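Long-range contacts in tyrocidine synthase 2 (Brevibacillus parabrevis, PDB 6TA8), which belongs to the nonribosomal peptide synthetases and is represented here by a two-lobed domain of the condensation-domain family: residues His163-Asp168 against Ile320-Ser325; Gly33-Thr38 against Asp199-Trp204. All blocks are in the same frame, centred on the assembly; numbering follows the deposited sequence.

Contact 1: residues His163-Asp168 against Ile320-Ser325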
loop_
_atom_site.group_PDB
_atom_site.type_symbol
_atom_site.label_atom_id
_atom_site.label_comp_id
_atom_site.label_asym_id
_atom_site.label_seq_id
_atom_site.Cartn_x
_atom_site.Cartn_y
_atom_site.Cartn_z
ATOM N N HIS A 163 1.823 4.348 11.539
ATOM C CA HIS A 163 2.122 2.926 11.428
ATOM C C HIS A 163 1.196 2.270 10.412
ATOM O O HIS A 163 -0.000 2.567 10.352
ATOM C CB HIS A 163 1.980 2.247 12.790
ATOM C CG HIS A 163 2.690 0.933 12.886
ATOM N ND1 HIS A 163 2.118 -0.254 12.481
ATOM C CD2 HIS A 163 3.926 0.619 13.343
ATOM C CE1 HIS A 163 2.971 -1.242 12.683
ATOM N NE2 HIS A 163 4.076 -0.741 13.207
ATOM N N HIS A 164 1.759 1.365 9.609
ATOM C CA HIS A 164 1.030 0.756 8.502
ATOM C C HIS A 164 -0.142 -0.108 8.955
ATOM O O HIS A 164 -0.938 -0.527 8.108
ATOM C CB HIS A 164 1.986 -0.081 7.653
ATOM C CG HIS A 164 1.545 -0.252 6.232
ATOM N ND1 HIS A 164 0.258 0.012 5.814
ATOM C CD2 HIS A 164 2.221 -0.660 5.132
ATOM C CE1 HIS A 164 0.161 -0.223 4.519
ATOM N NE2 HIS A 164 1.338 -0.633 4.081
ATOM N N LEU A 165 -0.272 -0.378 10.254
ATOM C CA LEU A 165 -1.319 -1.269 10.733
ATOM C C LEU A 165 -2.708 -0.642 10.702
ATOM O O LEU A 165 -3.687 -1.355 10.943
ATOM C CB LEU A 165 -1.001 -1.729 12.158
ATOM C CG LEU A 165 -0.183 -3.012 12.302
ATOM C CD1 LEU A 165 0.176 -3.249 13.760
ATOM C CD2 LEU A 165 -0.946 -4.200 11.734
ATOM N N VAL A 166 -2.823 0.655 10.413
ATOM C CA VAL A 166 -4.109 1.341 10.503
ATOM C C VAL A 166 -4.342 2.246 9.298
ATOM O O VAL A 166 -5.293 3.036 9.286
ATOM C CB VAL A 166 -4.208 2.152 11.809
ATOM C CG1 VAL A 166 -4.346 1.230 13.011
ATOM C CG2 VAL A 166 -2.997 3.061 11.963
ATOM N N VAL A 167 -3.485 2.148 8.280
ATOM C CA VAL A 167 -3.586 2.995 7.097
ATOM C C VAL A 167 -3.165 2.203 5.869
ATOM O O VAL A 167 -2.396 1.243 5.953
ATOM C CB VAL A 167 -2.720 4.276 7.206
ATOM C CG1 VAL A 167 -3.387 5.314 8.096
ATOM C CG2 VAL A 167 -1.328 3.933 7.709
ATOM N N ASP A 168 -3.673 2.623 4.713
ATOM C CA ASP A 168 -3.233 2.102 3.425
ATOM C C ASP A 168 -3.333 3.229 2.400
ATOM O O ASP A 168 -3.549 4.392 2.753
ATOM C CB ASP A 168 -4.038 0.856 3.027
ATOM C CG ASP A 168 -5.534 1.113 2.947
ATOM O OD1 ASP A 168 -5.977 2.252 3.201
ATOM O OD2 ASP A 168 -6.275 0.160 2.625
ATOM N N ILE A 320 -10.890 4.696 7.264
ATOM C CA ILE A 320 -9.434 4.636 7.266
ATOM C C ILE A 320 -9.006 3.350 7.958
ATOM O O ILE A 320 -9.514 3.015 9.035
ATOM C CB ILE A 320 -8.830 5.872 7.954
ATOM C CG1 ILE A 320 -8.986 7.100 7.054
ATOM C CG2 ILE A 320 -7.367 5.643 8.308
ATOM C CD1 ILE A 320 -8.329 8.342 7.597
ATOM N N GLY A 321 -8.087 2.624 7.334
ATOM C CA GLY A 321 -7.627 1.364 7.885
ATOM C C GLY A 321 -6.687 0.692 6.913
ATOM O O GLY A 321 -6.395 1.215 5.833
ATOM N N TRP A 322 -6.206 -0.481 7.317
ATOM C CA TRP A 322 -5.337 -1.306 6.476
ATOM C C TRP A 322 -6.207 -2.386 5.840
ATOM O O TRP A 322 -6.404 -3.465 6.400
ATOM C CB TRP A 322 -4.188 -1.900 7.283
ATOM C CG TRP A 322 -3.060 -2.401 6.427
ATOM C CD1 TRP A 322 -2.904 -2.207 5.086
ATOM C CD2 TRP A 322 -1.935 -3.181 6.853
ATOM N NE1 TRP A 322 -1.751 -2.816 4.650
ATOM C CE2 TRP A 322 -1.138 -3.419 5.717
ATOM C CE3 TRP A 322 -1.523 -3.697 8.086
ATOM C CZ2 TRP A 322 0.046 -4.151 5.775
ATOM C CZ3 TRP A 322 -0.346 -4.424 8.141
ATOM C CH2 TRP A 322 0.423 -4.644 6.993
ATOM N N PHE A 323 -6.730 -2.086 4.652
ATOM C CA PHE A 323 -7.632 -2.976 3.935
ATOM C C PHE A 323 -6.926 -3.786 2.854
ATOM O O PHE A 323 -7.597 -4.458 2.066
ATOM C CB PHE A 323 -8.776 -2.174 3.308
ATOM C CG PHE A 323 -9.773 -1.650 4.303
ATOM C CD1 PHE A 323 -9.448 -0.602 5.149
ATOM C CD2 PHE A 323 -11.042 -2.199 4.381
ATOM C CE1 PHE A 323 -10.369 -0.118 6.061
ATOM C CE2 PHE A 323 -11.966 -1.720 5.288
ATOM C CZ PHE A 323 -11.630 -0.679 6.130
ATOM N N THR A 324 -5.595 -3.739 2.805
ATOM C CA THR A 324 -4.851 -4.353 1.711
ATOM C C THR A 324 -5.144 -5.845 1.610
ATOM O O THR A 324 -5.092 -6.573 2.605
ATOM C CB THR A 324 -3.351 -4.121 1.907
ATOM O OG1 THR A 324 -3.048 -2.739 1.684
ATOM C CG2 THR A 324 -2.540 -4.974 0.939
ATOM N N SER A 325 -5.462 -6.294 0.400
ATOM C CA SER A 325 -5.701 -7.701 0.110
ATOM C C SER A 325 -4.610 -8.207 -0.822
ATOM O O SER A 325 -4.357 -7.606 -1.872
ATOM C CB SER A 325 -7.078 -7.907 -0.524
ATOM O OG SER A 325 -7.076 -7.506 -1.884
HETATM O O HOH W 1 0.151 -2.569 1.552
#
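A buried loop-to-loop contact stacks His-164 on Trp-322 and bonds Asp-168 to Phe-323, where the loop after strand 155-163 meets the one leading into strand 325-332. The first loop carries the HHxxxDG signature of condensation domains. The His-164 ring lies over the five-membered ring of Trp-322 as an offset stack, with centroids 4.1 Å apart and planes at 27°. The carbonyl oxygen of His-164 sits over the same indole face, 3.1 Å from Trp-322 CD2. In the His-164 ring plane, ND1 donates to Val-167 O at 2.9 Å. This bent bond (132°) helps to set the rotation of the ring, which also meets the Trp-55 ring. Leu-165 CD2 meets the indole at its edge, 3.6 Å from Trp-322 CZ3.

Asp-168 CG stands between the backbone N and the carbonyl carbon (chi1 58°), which turns the carboxylate to the Phe-323 amide. Phe-323 N donates to Asp-168 OD2 at 3.1 Å, arriving from above the carboxylate plane. OD2 also forms a salt bridge with Arg-307, and the side chain caps helix 169-187. Asp-168 OD1 and Gly-321 O, both acceptors, lie 2.9 Å apart and share the single hydroxyl of Ser-171. A water joins Thr-324 OG1 and, weakly, His-164 NE2. Stacking and the internal bond probably orient His-164, while Arg-307, the Phe-323 N-H and the helix start probably compensate the Asp-168 carboxylate.

Contact 2: residues Gly33-Thr38 against Asp199-Trp204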
loop_
_atom_site.group_PDB
_atom_site.type_symbol
_atom_site.label_atom_id
_atom_site.label_comp_id
_atom_site.label_asym_id
_atom_site.label_seq_id
_atom_site.Cartn_x
_atom_site.Cartn_y
_atom_site.Cartn_z
ATOM N N GLY A 33 -13.328 -0.556 22.055
ATOM C CA GLY A 33 -13.329 -1.976 22.349
ATOM C C GLY A 33 -12.355 -2.744 21.469
ATOM O O GLY A 33 -11.665 -2.193 20.612
ATOM N N GLU A 34 -12.324 -4.054 21.708
ATOM C CA GLU A 34 -11.427 -4.937 20.975
ATOM C C GLU A 34 -11.930 -5.159 19.553
ATOM O O GLU A 34 -13.137 -5.250 19.308
ATOM C CB GLU A 34 -11.297 -6.278 21.700
ATOM C CG GLU A 34 -10.813 -7.425 20.822
ATOM C CD GLU A 34 -10.034 -8.472 21.589
ATOM O OE1 GLU A 34 -10.093 -8.465 22.837
ATOM O OE2 GLU A 34 -9.361 -9.302 20.943
ATOM N N ILE A 35 -10.991 -5.236 18.610
ATOM C CA ILE A 35 -11.277 -5.573 17.221
ATOM C C ILE A 35 -10.492 -6.826 16.861
ATOM O O ILE A 35 -9.408 -7.078 17.398
ATOM C CB ILE A 35 -10.927 -4.410 16.266
ATOM C CG1 ILE A 35 -11.434 -3.084 16.833
ATOM C CG2 ILE A 35 -11.502 -4.654 14.880
ATOM C CD1 ILE A 35 -11.154 -1.895 15.942
ATOM N N ALA A 36 -11.052 -7.623 15.956
ATOM C CA ALA A 36 -10.369 -8.814 15.473
ATOM C C ALA A 36 -9.331 -8.443 14.421
ATOM O O ALA A 36 -9.471 -7.452 13.698
ATOM C CB ALA A 36 -11.371 -9.812 14.893
ATOM N N LEU A 37 -8.279 -9.253 14.341
ATOM C CA LEU A 37 -7.190 -9.001 13.406
ATOM C C LEU A 37 -7.615 -9.400 11.998
ATOM O O LEU A 37 -8.028 -10.542 11.766
ATOM C CB LEU A 37 -5.937 -9.767 13.828
ATOM C CG LEU A 37 -5.198 -9.282 15.078
ATOM C CD1 LEU A 37 -4.089 -10.252 15.452
ATOM C CD2 LEU A 37 -4.640 -7.883 14.869
ATOM N N THR A 38 -7.514 -8.461 11.060
ATOM C CA THR A 38 -7.800 -8.750 9.667
ATOM C C THR A 38 -6.677 -9.601 9.071
ATOM O O THR A 38 -5.591 -9.697 9.649
ATOM C CB THR A 38 -7.969 -7.448 8.883
ATOM O OG1 THR A 38 -6.761 -6.682 8.950
ATOM C CG2 THR A 38 -9.115 -6.631 9.455
ATOM N N ASP A 199 -18.696 2.959 7.633
ATOM C CA ASP A 199 -18.607 1.836 8.557
ATOM C C ASP A 199 -17.251 1.830 9.250
ATOM O O ASP A 199 -16.210 1.989 8.605
ATOM C CB ASP A 199 -18.838 0.520 7.820
ATOM C CG ASP A 199 -20.290 0.323 7.425
ATOM O OD1 ASP A 199 -21.177 0.805 8.161
ATOM O OD2 ASP A 199 -20.545 -0.314 6.381
ATOM N N SER A 200 -17.267 1.653 10.567
ATOM C CA SER A 200 -16.037 1.636 11.340
ATOM C C SER A 200 -15.198 0.410 10.989
ATOM O O SER A 200 -15.696 -0.593 10.470
ATOM C CB SER A 200 -16.344 1.644 12.837
ATOM O OG SER A 200 -16.920 0.415 13.245
ATOM N N PHE A 201 -13.897 0.507 11.278
ATOM C CA PHE A 201 -13.009 -0.632 11.082
ATOM C C PHE A 201 -13.354 -1.787 12.012
ATOM O O PHE A 201 -13.039 -2.939 11.693
ATOM C CB PHE A 201 -11.554 -0.210 11.286
ATOM C CG PHE A 201 -10.558 -1.256 10.877
ATOM C CD1 PHE A 201 -10.219 -1.425 9.544
ATOM C CD2 PHE A 201 -9.962 -2.073 11.824
ATOM C CE1 PHE A 201 -9.304 -2.389 9.164
ATOM C CE2 PHE A 201 -9.048 -3.039 11.450
ATOM C CZ PHE A 201 -8.719 -3.196 10.118
ATOM N N LYS A 202 -13.987 -1.503 13.152
ATOM C CA LYS A 202 -14.456 -2.572 14.025
ATOM C C LYS A 202 -15.619 -3.327 13.391
ATOM O O LYS A 202 -15.710 -4.555 13.511
ATOM C CB LYS A 202 -14.860 -1.999 15.384
ATOM C CG LYS A 202 -15.391 -3.032 16.365
ATOM C CD LYS A 202 -15.983 -2.367 17.598
ATOM C CE LYS A 202 -16.568 -3.394 18.554
ATOM N NZ LYS A 202 -17.276 -2.748 19.695
ATOM N N ASP A 203 -16.516 -2.611 12.708
ATOM C CA ASP A 203 -17.632 -3.266 12.035
ATOM C C ASP A 203 -17.171 -4.056 10.817
ATOM O O ASP A 203 -17.736 -5.113 10.515
ATOM C CB ASP A 203 -18.681 -2.233 11.623
ATOM C CG ASP A 203 -19.402 -1.626 12.810
ATOM O OD1 ASP A 203 -19.508 -2.305 13.855
ATOM O OD2 ASP A 203 -19.866 -0.471 12.697
ATOM N N TRP A 204 -16.154 -3.561 10.109
ATOM C CA TRP A 204 -15.641 -4.276 8.945
ATOM C C TRP A 204 -15.011 -5.603 9.348
ATOM O O TRP A 204 -15.290 -6.644 8.743
ATOM C CB TRP A 204 -14.635 -3.402 8.194
ATOM C CG TRP A 204 -13.879 -4.128 7.123
ATOM C CD1 TRP A 204 -12.686 -4.779 7.257
ATOM C CD2 TRP A 204 -14.262 -4.272 5.750
ATOM N NE1 TRP A 204 -12.306 -5.323 6.054
ATOM C CE2 TRP A 204 -13.256 -5.026 5.112
ATOM C CE3 TRP A 204 -15.359 -3.840 4.999
ATOM C CZ2 TRP A 204 -13.315 -5.356 3.761
ATOM C CZ3 TRP A 204 -15.415 -4.168 3.657
ATOM C CH2 TRP A 204 -14.399 -4.918 3.052
#
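Ile-35 lies across the base of the Lys-202 side chain. Its CD1 is 3.7 Å from Lys-202 CB, and its CG2 packs against the helix backbone, 3.7 Å from Lys-202 CA. CG2 is anti to the backbone N and CG1 anti to the carbonyl carbon (chi1 -45°), an arrangement that lets both branches reach the helix. Lys-202 stays extended along its whole length and runs beside strand 33-35. Its CE passes Glu-34 O at 4.0 Å, and its NZ is bonded to Glu-32 O. The chain is thus apolar where it meets Ile-35 and polar at its end.

Further along, Thr-38 and Phe-201 approach from opposite directions. The methyl CG2 of Thr-38 meets Phe-201 CZ at 3.5 Å, obliquely to the ring. The hydroxyl of Thr-38 has another task: it caps the start of helix 39-46. Gln-41 OE1 accepts from Thr-38 N at the same helix end. Across the contact, Ser-200 caps helix 201-212, with Asp-203 N donating to Ser-200 OG at 3.1 Å. Ala-205, which follows Trp-204 in this helix, touches both Ile-35 and Thr-38. Between the two segments the contact is apolar; the Lys-202 bond to Glu-32 O adds a polar tie beside it. The arrangement is that of edge strand 33-35 of a three-stranded antiparallel sheet packed on the first turn of helix 201-212, within a domain of the condensation family.

From the N terminus the chain runs through 33-38, 163-168, 199-204 and 320-325. Contact 2 closes the loop from 33-38 to 199-204. Contact 1 closes the loop from 163-168 to 320-325. The segments alternate, so the two loops cross. Contact 2 ties the three-stranded sheet edge to helix 201-212. Contact 1 ties the end of strand 155-163, in the five-stranded sheet, to the approach to strand 325-332, in the six-stranded sheet. The contacts also touch: the Phe-323 ring packs against Trp-204, with CE2 3.5 Å from Trp-204 CD2, and meets Phe-201 edge-to-face. These aromatic rings join the two contacts into one packed region.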